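Side-chain contacts in HTH-type transcriptional activator AmpR (Pseudomonas aeruginosa PAO1, PDB 5MMH), which activates transcription of the beta-lactamase gene ampC by binding its promoter, and recognises cell-wall-derived muropeptides through the effector-binding domain described here: residues P89-Q94 against L102-L107; V24-P29 against A77-P82; R190-T193 against F199-W202. All coordinates share one frame; numbering follows the deposited sequence.

Contact 1: P89-Q94 against L102-L107; sequences PEVAAQ and LQHTLL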
ATOM      1  N   PRO A  89     -17.681   7.289   7.088  1.00 47.59           N
ATOM      2  CA  PRO A  89     -19.026   7.637   7.600  1.00 43.78           C
ATOM      3  C   PRO A  89     -19.734   8.707   6.784  1.00 49.21           C
ATOM      4  O   PRO A  89     -20.932   8.576   6.492  1.00 48.59           O
ATOM      5  CB  PRO A  89     -18.739   8.120   9.029  1.00 49.68           C
ATOM      6  CG  PRO A  89     -17.419   7.530   9.384  1.00 57.52           C
ATOM      7  CD  PRO A  89     -16.635   7.412   8.122  1.00 42.24           C
ATOM      8  N   GLU A  90     -19.020   9.782   6.445  1.00 43.16           N
ATOM      9  CA  GLU A  90     -19.419  10.771   5.450  1.00 43.65           C
ATOM     10  C   GLU A  90     -20.228  10.121   4.335  1.00 51.67           C
ATOM     11  O   GLU A  90     -21.425  10.393   4.186  1.00 47.73           O
ATOM     12  CB  GLU A  90     -18.156  11.448   4.894  1.00 53.23           C
ATOM     13  CG  GLU A  90     -18.270  12.905   4.447  1.00 46.72           C
ATOM     14  CD  GLU A  90     -18.796  13.055   3.036  1.00 57.43           C
ATOM     15  OE1 GLU A  90     -20.012  13.311   2.884  1.00 68.41           O
ATOM     16  OE2 GLU A  90     -17.993  12.922   2.084  1.00 50.53           O
ATOM     17  N   VAL A  91     -19.591   9.222   3.578  1.00 51.18           N
ATOM     18  CA  VAL A  91     -20.263   8.600   2.443  1.00 44.40           C
ATOM     19  C   VAL A  91     -21.284   7.573   2.907  1.00 41.14           C
ATOM     20  O   VAL A  91     -22.324   7.402   2.264  1.00 46.75           O
ATOM     21  CB  VAL A  91     -19.223   7.988   1.486  1.00 45.70           C
ATOM     22  CG1 VAL A  91     -19.815   6.827   0.708  1.00 39.47           C
ATOM     23  CG2 VAL A  91     -18.700   9.048   0.529  1.00 47.89           C
ATOM     24  N   ALA A  92     -21.028   6.892   4.029  1.00 46.97           N
ATOM     25  CA  ALA A  92     -21.922   5.812   4.463  1.00 49.67           C
ATOM     26  C   ALA A  92     -23.333   6.322   4.741  1.00 52.85           C
ATOM     27  O   ALA A  92     -24.320   5.661   4.393  1.00 49.13           O
ATOM     28  CB  ALA A  92     -21.361   5.116   5.703  1.00 40.75           C
ATOM     29  N   ALA A  93     -23.446   7.503   5.361  1.00 55.96           N
ATOM     30  CA  ALA A  93     -24.757   8.079   5.651  1.00 57.52           C
ATOM     31  C   ALA A  93     -25.577   8.281   4.380  1.00 60.45           C
ATOM     32  O   ALA A  93     -26.797   8.069   4.376  1.00 59.14           O
ATOM     33  CB  ALA A  93     -24.589   9.403   6.394  1.00 53.60           C
ATOM     34  N   GLN A  94     -24.920   8.672   3.284  1.00 54.05           N
ATOM     35  CA  GLN A  94     -25.593   8.990   2.030  1.00 55.35           C
ATOM     36  C   GLN A  94     -26.081   7.762   1.268  1.00 60.11           C
ATOM     37  O   GLN A  94     -26.778   7.923   0.261  1.00 61.96           O
ATOM     38  CB  GLN A  94     -24.649   9.809   1.142  1.00 55.15           C
ATOM     39  CG  GLN A  94     -24.236  11.146   1.757  1.00 62.29           C
ATOM     40  CD  GLN A  94     -22.979  11.729   1.131  1.00 65.41           C
ATOM     41  OE1 GLN A  94     -22.928  11.986  -0.072  1.00 68.83           O
ATOM     42  NE2 GLN A  94     -21.958  11.948   1.954  1.00 60.85           N
ATOM     43  N   LEU A 102     -23.741   4.012  -7.623  1.00 36.95           N
ATOM     44  CA  LEU A 102     -23.263   4.581  -8.881  1.00 41.59           C
ATOM     45  C   LEU A 102     -23.192   6.107  -8.857  1.00 37.42           C
ATOM     46  O   LEU A 102     -22.722   6.703  -9.834  1.00 40.10           O
ATOM     47  CB  LEU A 102     -24.127   4.099 -10.050  1.00 43.87           C
ATOM     48  CG  LEU A 102     -23.960   2.621 -10.447  1.00 46.86           C
ATOM     49  CD1 LEU A 102     -24.851   2.281 -11.626  1.00 48.22           C
ATOM     50  CD2 LEU A 102     -22.507   2.255 -10.762  1.00 42.99           C
ATOM     51  N   GLN A 103     -23.621   6.743  -7.766  1.00 32.31           N
ATOM     52  CA  GLN A 103     -23.431   8.172  -7.542  1.00 45.16           C
ATOM     53  C   GLN A 103     -22.070   8.506  -6.951  1.00 42.25           C
ATOM     54  O   GLN A 103     -21.806   9.682  -6.665  1.00 38.32           O
ATOM     55  CB  GLN A 103     -24.503   8.715  -6.594  1.00 45.98           C
ATOM     56  CG  GLN A 103     -25.921   8.623  -7.100  1.00 48.52           C
ATOM     57  CD  GLN A 103     -26.909   9.027  -6.033  1.00 56.55           C
ATOM     58  OE1 GLN A 103     -26.648   9.947  -5.252  1.00 62.62           O
ATOM     59  NE2 GLN A 103     -28.043   8.330  -5.974  1.00 52.62           N
ATOM     60  N   HIS A 104     -21.225   7.511  -6.730  1.00 31.86           N
ATOM     61  CA  HIS A 104     -19.936   7.704  -6.099  1.00 28.93           C
ATOM     62  C   HIS A 104     -18.853   7.113  -6.986  1.00 35.16           C
ATOM     63  O   HIS A 104     -19.102   6.226  -7.805  1.00 34.40           O
ATOM     64  CB  HIS A 104     -19.877   7.044  -4.708  1.00 33.22           C
ATOM     65  CG  HIS A 104     -20.748   7.701  -3.681  1.00 37.59           C
ATOM     66  ND1 HIS A 104     -22.097   7.438  -3.565  1.00 34.34           N
ATOM     67  CD2 HIS A 104     -20.459   8.617  -2.725  1.00 36.78           C
ATOM     68  CE1 HIS A 104     -22.601   8.167  -2.585  1.00 40.17           C
ATOM     69  NE2 HIS A 104     -21.629   8.889  -2.059  1.00 42.79           N
ATOM     70  N   THR A 105     -17.645   7.627  -6.819  1.00 29.16           N
ATOM     71  CA  THR A 105     -16.487   6.972  -7.389  1.00 32.93           C
ATOM     72  C   THR A 105     -16.343   5.590  -6.795  1.00 28.27           C
ATOM     73  O   THR A 105     -16.314   5.429  -5.571  1.00 29.44           O
ATOM     74  CB  THR A 105     -15.232   7.773  -7.111  1.00 28.27           C
ATOM     75  OG1 THR A 105     -15.477   9.130  -7.462  1.00 49.65           O
ATOM     76  CG2 THR A 105     -14.062   7.202  -7.899  1.00 31.24           C
ATOM     77  N   LEU A 106     -16.249   4.599  -7.667  1.00 31.08           N
ATOM     78  CA  LEU A 106     -16.074   3.213  -7.262  1.00 28.45           C
ATOM     79  C   LEU A 106     -14.582   2.926  -7.292  1.00 28.28           C
ATOM     80  O   LEU A 106     -13.988   2.840  -8.366  1.00 31.16           O
ATOM     81  CB  LEU A 106     -16.842   2.276  -8.193  1.00 32.70           C
ATOM     82  CG  LEU A 106     -18.350   2.539  -8.292  1.00 34.07           C
ATOM     83  CD1 LEU A 106     -19.052   1.436  -9.063  1.00 34.84           C
ATOM     84  CD2 LEU A 106     -18.964   2.724  -6.899  1.00 28.22           C
ATOM     85  N   LEU A 107     -13.971   2.790  -6.117  1.00 23.09           N
ATOM     86  CA  LEU A 107     -12.558   2.438  -6.047  1.00 19.65           C
ATOM     87  C   LEU A 107     -12.398   0.947  -6.313  1.00 28.26           C
ATOM     88  O   LEU A 107     -13.145   0.129  -5.774  1.00 22.83           O
ATOM     89  CB  LEU A 107     -12.000   2.795  -4.674  1.00 19.15           C
ATOM     90  CG  LEU A 107     -12.340   4.189  -4.139  1.00 19.35           C
ATOM     91  CD1 LEU A 107     -11.980   4.275  -2.676  1.00 19.42           C
ATOM     92  CD2 LEU A 107     -11.613   5.321  -4.963  1.00 13.25           C
TER
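Val91 of helix 89-93 and Gln94, three residues on, meet the imidazole of His104. Val91 comes first along the chain; its side chain and that of His104 approach from opposite directions, with both valine methyls near the CD2-NE2 side of the ring. CG1, anti to the backbone N (chi1 153°), makes an off-centre CH-pi contact, 4.2 Å from the centroid of the His104 ring. CG2 comes in obliquely, 3.7 Å from His104 CD2. Val91 also packs on Val152.

The segments belong to the LysR-type effector-binding domain, of the periplasmic-binding-protein fold. Here the chain leaves helix 89-93, loops out and returns through His104 into strand 106-109; Thr105 just before it and Leu107 within it pack against strand 133-136.

Gln94, at the end of the segment, reaches the ring's edge near its plane: OE1 lies 3.9 Å from His104 NE2, too far for a hydrogen bond, and the amide is turned 51° from the ring. Its amide nitrogen is tied back to Glu90. Gln94 NE2 donates to Glu90 O at 2.8 Å, from above the carbonyl plane, with a weak second bond to Glu90 OE1.

Contact 2: V24-P29 against A77-P82; sequences VGWLLP and ALFEAP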
ATOM      1  N   VAL A  24      -0.096  -6.142   7.454  1.00 13.07           N
ATOM      2  CA  VAL A  24      -0.418  -5.178   8.504  1.00 16.66           C
ATOM      3  C   VAL A  24      -1.803  -5.435   9.075  1.00 15.75           C
ATOM      4  O   VAL A  24      -2.019  -5.211  10.263  1.00 19.61           O
ATOM      5  CB  VAL A  24      -0.278  -3.712   8.034  1.00 14.85           C
ATOM      6  CG1 VAL A  24       1.128  -3.444   7.567  1.00 18.47           C
ATOM      7  CG2 VAL A  24      -1.239  -3.389   6.935  1.00 13.66           C
ATOM      8  N   GLY A  25      -2.744  -5.945   8.277  1.00 16.01           N
ATOM      9  CA  GLY A  25      -4.054  -6.249   8.830  1.00 14.20           C
ATOM     10  C   GLY A  25      -4.141  -7.533   9.648  1.00 22.78           C
ATOM     11  O   GLY A  25      -5.081  -7.672  10.443  1.00 16.44           O
ATOM     12  N   TRP A  26      -3.198  -8.481   9.476  1.00 16.12           N
ATOM     13  CA  TRP A  26      -3.377  -9.825  10.050  1.00 13.32           C
ATOM     14  C   TRP A  26      -2.105 -10.485  10.575  1.00 11.96           C
ATOM     15  O   TRP A  26      -2.076 -10.974  11.705  1.00 14.59           O
ATOM     16  CB  TRP A  26      -4.019 -10.760   9.014  1.00 13.72           C
ATOM     17  CG  TRP A  26      -4.587 -12.042   9.595  1.00 16.85           C
ATOM     18  CD1 TRP A  26      -5.859 -12.236  10.064  1.00 19.34           C
ATOM     19  CD2 TRP A  26      -3.903 -13.296   9.767  1.00 11.83           C
ATOM     20  NE1 TRP A  26      -6.012 -13.529  10.516  1.00 13.86           N
ATOM     21  CE2 TRP A  26      -4.829 -14.202  10.345  1.00 16.72           C
ATOM     22  CE3 TRP A  26      -2.601 -13.736   9.506  1.00  9.04           C
ATOM     23  CZ2 TRP A  26      -4.492 -15.513  10.657  1.00 12.88           C
ATOM     24  CZ3 TRP A  26      -2.269 -15.036   9.793  1.00 14.87           C
ATOM     25  CH2 TRP A  26      -3.215 -15.926  10.363  1.00 15.11           C
ATOM     26  N   LEU A  27      -1.045 -10.526   9.775  1.00 14.24           N
ATOM     27  CA  LEU A  27       0.130 -11.281  10.192  1.00 14.92           C
ATOM     28  C   LEU A  27       0.842 -10.618  11.365  1.00 19.05           C
ATOM     29  O   LEU A  27       1.221 -11.294  12.333  1.00 15.88           O
ATOM     30  CB  LEU A  27       1.090 -11.443   9.018  1.00 13.05           C
ATOM     31  CG  LEU A  27       2.289 -12.340   9.270  1.00 10.73           C
ATOM     32  CD1 LEU A  27       1.837 -13.793   9.562  1.00  9.71           C
ATOM     33  CD2 LEU A  27       3.231 -12.292   8.081  1.00 11.63           C
ATOM     34  N   LEU A  28       1.046  -9.303  11.292  1.00 14.77           N
ATOM     35  CA  LEU A  28       1.890  -8.604  12.259  1.00 17.66           C
ATOM     36  C   LEU A  28       1.271  -8.612  13.652  1.00 15.68           C
ATOM     37  O   LEU A  28       2.021  -8.726  14.629  1.00 17.82           O
ATOM     38  CB  LEU A  28       2.176  -7.162  11.816  1.00 16.24           C
ATOM     39  CG  LEU A  28       3.209  -6.909  10.709  1.00 19.35           C
ATOM     40  CD1 LEU A  28       3.399  -5.414  10.505  1.00 26.93           C
ATOM     41  CD2 LEU A  28       4.555  -7.552  10.976  1.00 18.80           C
ATOM     42  N   PRO A  29      -0.057  -8.466  13.797  1.00 17.98           N
ATOM     43  CA  PRO A  29      -0.677  -8.671  15.123  1.00 19.06           C
ATOM     44  C   PRO A  29      -0.414 -10.036  15.741  1.00 24.41           C
ATOM     45  O   PRO A  29      -0.516 -10.165  16.967  1.00 25.16           O
ATOM     46  CB  PRO A  29      -2.178  -8.488  14.850  1.00 15.97           C
ATOM     47  CG  PRO A  29      -2.231  -7.551  13.686  1.00 25.36           C
ATOM     48  CD  PRO A  29      -1.022  -7.877  12.837  1.00 18.43           C
ATOM     49  N   ALA A  77      -4.019 -23.388   1.017  1.00 15.29           N
ATOM     50  CA  ALA A  77      -5.036 -22.413   1.389  1.00 16.97           C
ATOM     51  C   ALA A  77      -4.942 -22.046   2.863  1.00 18.93           C
ATOM     52  O   ALA A  77      -4.704 -22.902   3.719  1.00 19.16           O
ATOM     53  CB  ALA A  77      -6.420 -22.953   1.092  1.00 23.64           C
ATOM     54  N   LEU A  78      -5.115 -20.758   3.160  1.00 12.17           N
ATOM     55  CA  LEU A  78      -5.214 -20.296   4.545  1.00 15.30           C
ATOM     56  C   LEU A  78      -6.664 -20.045   4.946  1.00 16.23           C
ATOM     57  O   LEU A  78      -7.187 -20.757   5.811  1.00 17.00           O
ATOM     58  CB  LEU A  78      -4.345 -19.041   4.755  1.00 19.38           C
ATOM     59  CG  LEU A  78      -2.872 -19.263   4.372  1.00 17.66           C
ATOM     60  CD1 LEU A  78      -2.062 -17.962   4.240  1.00 13.89           C
ATOM     61  CD2 LEU A  78      -2.225 -20.210   5.375  1.00 13.15           C
ATOM     62  N   PHE A  79      -7.336 -19.084   4.302  1.00 10.72           N
ATOM     63  CA  PHE A  79      -8.734 -18.772   4.574  1.00 13.07           C
ATOM     64  C   PHE A  79      -9.260 -17.843   3.481  1.00 17.91           C
ATOM     65  O   PHE A  79      -8.485 -17.133   2.832  1.00 16.88           O
ATOM     66  CB  PHE A  79      -8.921 -18.149   5.978  1.00 10.02           C
ATOM     67  CG  PHE A  79      -8.003 -16.951   6.285  1.00 16.80           C
ATOM     68  CD1 PHE A  79      -8.355 -15.669   5.908  1.00 16.28           C
ATOM     69  CD2 PHE A  79      -6.828 -17.115   7.006  1.00 11.97           C
ATOM     70  CE1 PHE A  79      -7.531 -14.566   6.203  1.00 20.48           C
ATOM     71  CE2 PHE A  79      -5.999 -16.027   7.311  1.00 17.68           C
ATOM     72  CZ  PHE A  79      -6.346 -14.749   6.907  1.00 16.79           C
ATOM     73  N   GLU A  80     -10.579 -17.880   3.278  1.00 14.69           N
ATOM     74  CA  GLU A  80     -11.279 -16.990   2.352  1.00 24.65           C
ATOM     75  C   GLU A  80     -11.203 -15.537   2.810  1.00 21.13           C
ATOM     76  O   GLU A  80     -11.173 -15.233   4.006  1.00 19.81           O
ATOM     77  CB  GLU A  80     -12.772 -17.353   2.246  1.00 27.14           C
ATOM     78  CG  GLU A  80     -13.147 -18.604   1.485  1.00 40.82           C
ATOM     79  CD  GLU A  80     -14.658 -18.899   1.540  1.00 52.55           C
ATOM     80  OE1 GLU A  80     -15.429 -18.153   0.899  1.00 53.71           O
ATOM     81  OE2 GLU A  80     -15.078 -19.862   2.233  1.00 49.66           O
ATOM     82  N   ALA A  81     -11.227 -14.622   1.848  1.00 20.04           N
ATOM     83  CA  ALA A  81     -11.337 -13.194   2.152  1.00 21.34           C
ATOM     84  C   ALA A  81     -12.454 -12.624   1.294  1.00 17.43           C
ATOM     85  O   ALA A  81     -12.197 -12.057   0.223  1.00 25.26           O
ATOM     86  CB  ALA A  81     -10.016 -12.457   1.922  1.00 25.10           C
ATOM     87  N   PRO A  82     -13.707 -12.760   1.731  1.00 21.41           N
ATOM     88  CA  PRO A  82     -14.812 -12.199   0.955  1.00 23.94           C
ATOM     89  C   PRO A  82     -14.710 -10.689   0.921  1.00 20.79           C
ATOM     90  O   PRO A  82     -14.239 -10.051   1.865  1.00 25.57           O
ATOM     91  CB  PRO A  82     -16.064 -12.649   1.718  1.00 20.08           C
ATOM     92  CG  PRO A  82     -15.588 -13.674   2.693  1.00 30.91           C
ATOM     93  CD  PRO A  82     -14.177 -13.334   3.001  1.00 24.34           C
TER
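Trp26 and Phe79 meet ring on ring, and this one aromatic pair makes up the contact between segments 24-29 and 77-82. Phe79 lays the far end of its ring over one face of the indole: CE2 stands 3.6 Å above the indole plane, offset toward the rim, and is 3.7 Å from both Trp26 CZ2 and Trp26 CE2. The neighbouring CZ lies over the five-membered ring, 3.8 Å from Trp26 NE1. The planes are inclined at 47°, with centroids 4.9 Å apart for the five-membered ring and the phenyl, so the pair is neither a parallel stack nor a T. Phe79 gets there with CG set between its own backbone N and carbonyl carbon (chi1 51°), the crowded position, which sets the ring over the indole.

Polar and charged partners lie around this apolar meeting. The indole NE1 has a weak hydrogen bond to Glu210 OE2, and Arg30 makes a cation-pi contact with Trp26.

Both rings are buried near the middle of the chain, in the hydrophobic layer between helix and sheet of this alpha/beta effector domain. Met159 and Phe22 touch both of them; helix 194-215 adds Leu203 and Met206 against Trp26 and Arg214 against Phe79, while strand 181-187 pairs with the backbone at Leu78 and Phe79.

Contact 3: R190-T193 against F199-W202; sequences RGET and FRGW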
ATOM      1  N   ARG A 190      11.902 -25.840  -5.086  1.00 37.76           N
ATOM      2  CA  ARG A 190      12.685 -25.741  -3.868  1.00 45.89           C
ATOM      3  C   ARG A 190      12.171 -26.696  -2.800  1.00 45.49           C
ATOM      4  O   ARG A 190      10.962 -26.910  -2.661  1.00 46.44           O
ATOM      5  CB  ARG A 190      12.678 -24.307  -3.335  1.00 48.90           C
ATOM      6  CG  ARG A 190      11.717 -24.063  -2.182  1.00 51.50           C
ATOM      7  CD  ARG A 190      12.146 -22.871  -1.432  1.00 57.54           C
ATOM      8  NE  ARG A 190      13.331 -23.189  -0.634  1.00 60.41           N
ATOM      9  CZ  ARG A 190      14.147 -22.285  -0.113  1.00 58.42           C
ATOM     10  NH1 ARG A 190      15.192 -22.674   0.601  1.00 62.58           N
ATOM     11  NH2 ARG A 190      13.896 -21.006  -0.325  1.00 49.74           N
ATOM     12  N   GLY A 191      13.095 -27.267  -2.051  1.00 48.79           N
ATOM     13  CA  GLY A 191      12.711 -28.077  -0.925  1.00 48.00           C
ATOM     14  C   GLY A 191      12.322 -27.230   0.271  1.00 42.08           C
ATOM     15  O   GLY A 191      12.725 -26.079   0.423  1.00 47.14           O
ATOM     16  N   GLU A 192      11.507 -27.818   1.128  1.00 39.13           N
ATOM     17  CA  GLU A 192      11.063 -27.164   2.341  1.00 35.84           C
ATOM     18  C   GLU A 192      12.102 -27.415   3.420  1.00 40.64           C
ATOM     19  O   GLU A 192      12.401 -28.571   3.740  1.00 37.07           O
ATOM     20  CB  GLU A 192       9.696 -27.699   2.748  1.00 42.05           C
ATOM     21  CG  GLU A 192       8.841 -28.050   1.552  1.00 44.68           C
ATOM     22  CD  GLU A 192       7.422 -28.382   1.935  1.00 54.54           C
ATOM     23  OE1 GLU A 192       7.226 -28.962   3.024  1.00 61.51           O
ATOM     24  OE2 GLU A 192       6.502 -28.056   1.155  1.00 55.39           O
ATOM     25  N   THR A 193      12.669 -26.340   3.953  1.00 33.99           N
ATOM     26  CA  THR A 193      13.632 -26.459   5.033  1.00 32.05           C
ATOM     27  C   THR A 193      12.893 -26.704   6.344  1.00 24.21           C
ATOM     28  O   THR A 193      11.661 -26.696   6.405  1.00 29.59           O
ATOM     29  CB  THR A 193      14.486 -25.200   5.125  1.00 29.15           C
ATOM     30  OG1 THR A 193      13.665 -24.124   5.601  1.00 27.32           O
ATOM     31  CG2 THR A 193      15.066 -24.835   3.745  1.00 21.93           C
ATOM     32  N   PHE A 199       7.423 -22.762  10.409  1.00 18.57           N
ATOM     33  CA  PHE A 199       6.581 -21.596  10.144  1.00 15.28           C
ATOM     34  C   PHE A 199       5.228 -22.013   9.591  1.00 14.87           C
ATOM     35  O   PHE A 199       4.194 -21.483  10.001  1.00 15.43           O
ATOM     36  CB  PHE A 199       7.276 -20.640   9.172  1.00 16.62           C
ATOM     37  CG  PHE A 199       6.423 -19.479   8.739  1.00 14.35           C
ATOM     38  CD1 PHE A 199       6.233 -18.392   9.573  1.00 16.98           C
ATOM     39  CD2 PHE A 199       5.836 -19.463   7.490  1.00 14.32           C
ATOM     40  CE1 PHE A 199       5.450 -17.321   9.169  1.00 16.65           C
ATOM     41  CE2 PHE A 199       5.051 -18.400   7.092  1.00 13.30           C
ATOM     42  CZ  PHE A 199       4.852 -17.338   7.936  1.00 12.58           C
ATOM     43  N   ARG A 200       5.220 -22.957   8.650  1.00 17.53           N
ATOM     44  CA  ARG A 200       3.974 -23.448   8.061  1.00 21.37           C
ATOM     45  C   ARG A 200       3.025 -24.012   9.125  1.00 19.27           C
ATOM     46  O   ARG A 200       1.817 -23.732   9.110  1.00 17.85           O
ATOM     47  CB  ARG A 200       4.327 -24.490   7.000  1.00 22.19           C
ATOM     48  CG  ARG A 200       3.208 -25.294   6.392  1.00 26.84           C
ATOM     49  CD  ARG A 200       3.818 -26.555   5.764  1.00 25.40           C
ATOM     50  NE  ARG A 200       2.821 -27.594   5.555  1.00 43.59           N
ATOM     51  CZ  ARG A 200       2.628 -28.246   4.410  1.00 54.87           C
ATOM     52  NH1 ARG A 200       1.674 -29.177   4.326  1.00 47.38           N
ATOM     53  NH2 ARG A 200       3.389 -27.976   3.352  1.00 53.25           N
ATOM     54  N   GLY A 201       3.554 -24.778  10.075  1.00 15.57           N
ATOM     55  CA  GLY A 201       2.692 -25.342  11.101  1.00 16.99           C
ATOM     56  C   GLY A 201       2.024 -24.268  11.939  1.00 18.24           C
ATOM     57  O   GLY A 201       0.806 -24.279  12.137  1.00 14.50           O
ATOM     58  N   TRP A 202       2.812 -23.301  12.407  1.00 16.01           N
ATOM     59  CA  TRP A 202       2.254 -22.193  13.174  1.00 17.14           C
ATOM     60  C   TRP A 202       1.262 -21.380  12.348  1.00 19.58           C
ATOM     61  O   TRP A 202       0.215 -20.958  12.858  1.00 17.68           O
ATOM     62  CB  TRP A 202       3.384 -21.301  13.688  1.00 17.77           C
ATOM     63  CG  TRP A 202       2.890 -20.047  14.302  1.00 24.86           C
ATOM     64  CD1 TRP A 202       2.548 -19.859  15.609  1.00 21.60           C
ATOM     65  CD2 TRP A 202       2.676 -18.798  13.647  1.00 19.65           C
ATOM     66  NE1 TRP A 202       2.118 -18.586  15.799  1.00 19.91           N
ATOM     67  CE2 TRP A 202       2.186 -17.907  14.612  1.00 20.61           C
ATOM     68  CE3 TRP A 202       2.834 -18.353  12.329  1.00 14.78           C
ATOM     69  CZ2 TRP A 202       1.875 -16.580  14.316  1.00 25.45           C
ATOM     70  CZ3 TRP A 202       2.525 -17.044  12.033  1.00 18.26           C
ATOM     71  CH2 TRP A 202       2.058 -16.166  13.024  1.00 22.69           C
TER
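The loop 190-193 runs in extended form to the start of helix 194-215 and comes nearest segment 199-202 of that helix, two turns on, at Glu192 and Arg200, whose CA atoms are 9.8 Å apart. Two long side chains reach across that span. Arg200, with CG anti to its backbone N (chi1 171°) and the chain extended as far as NE, carries its guanidinium out to the carboxylate of Glu192. Glu192, also extended beyond CG, crosses it obliquely.

Their charged ends make a long salt bridge, with Glu192 OE2 at 3.8 Å from Arg200 NH2 and Glu192 OE1 little farther, at 4.0 Å from the same nitrogen. Carboxylate and guanidinium are turned 57° against each other, so the two groups do not form a flat, paired bridge. The main partner of Glu192 is Arg186, whose NE forms a salt bridge with OE2; the carboxylate thus has two arginine partners, Arg200 only at long range, which would be expected to stabilise its negative charge.

Thr193 is the N-cap that starts the helix, its OG1 accepting from Met196 N. At the surface, then, the contact sets the loop after strand 181-187 beside the early turns of helix 194-215; Arg200 also rests on Tyr61 of strand 61-66, and Phe199 packs inward on strand 13-19.

In the fold
All three contacts belong to the one effector-binding domain, the part of AmpR that recognises muropeptides. Contact 2 lies near its middle, its centre about 6 Å from that of the chain, while contacts 1 and 3 lie on opposite sides, each about 22 Å out, with their own centres about 43 Å apart. Contacts 2 and 3, about 18 Å between centres, touch directly: Leu27 CD1 of helix 20-37 packs at 4.1 Å against Trp202 CZ3 of helix 194-215. Contact 1 keeps about 13 Å from contact 2 at the nearest atoms, yet strand 73-86 runs on to helix 89-93. Segment 24-29 alone among the six reaches the second subunit, through Val24, Leu28 and Pro29.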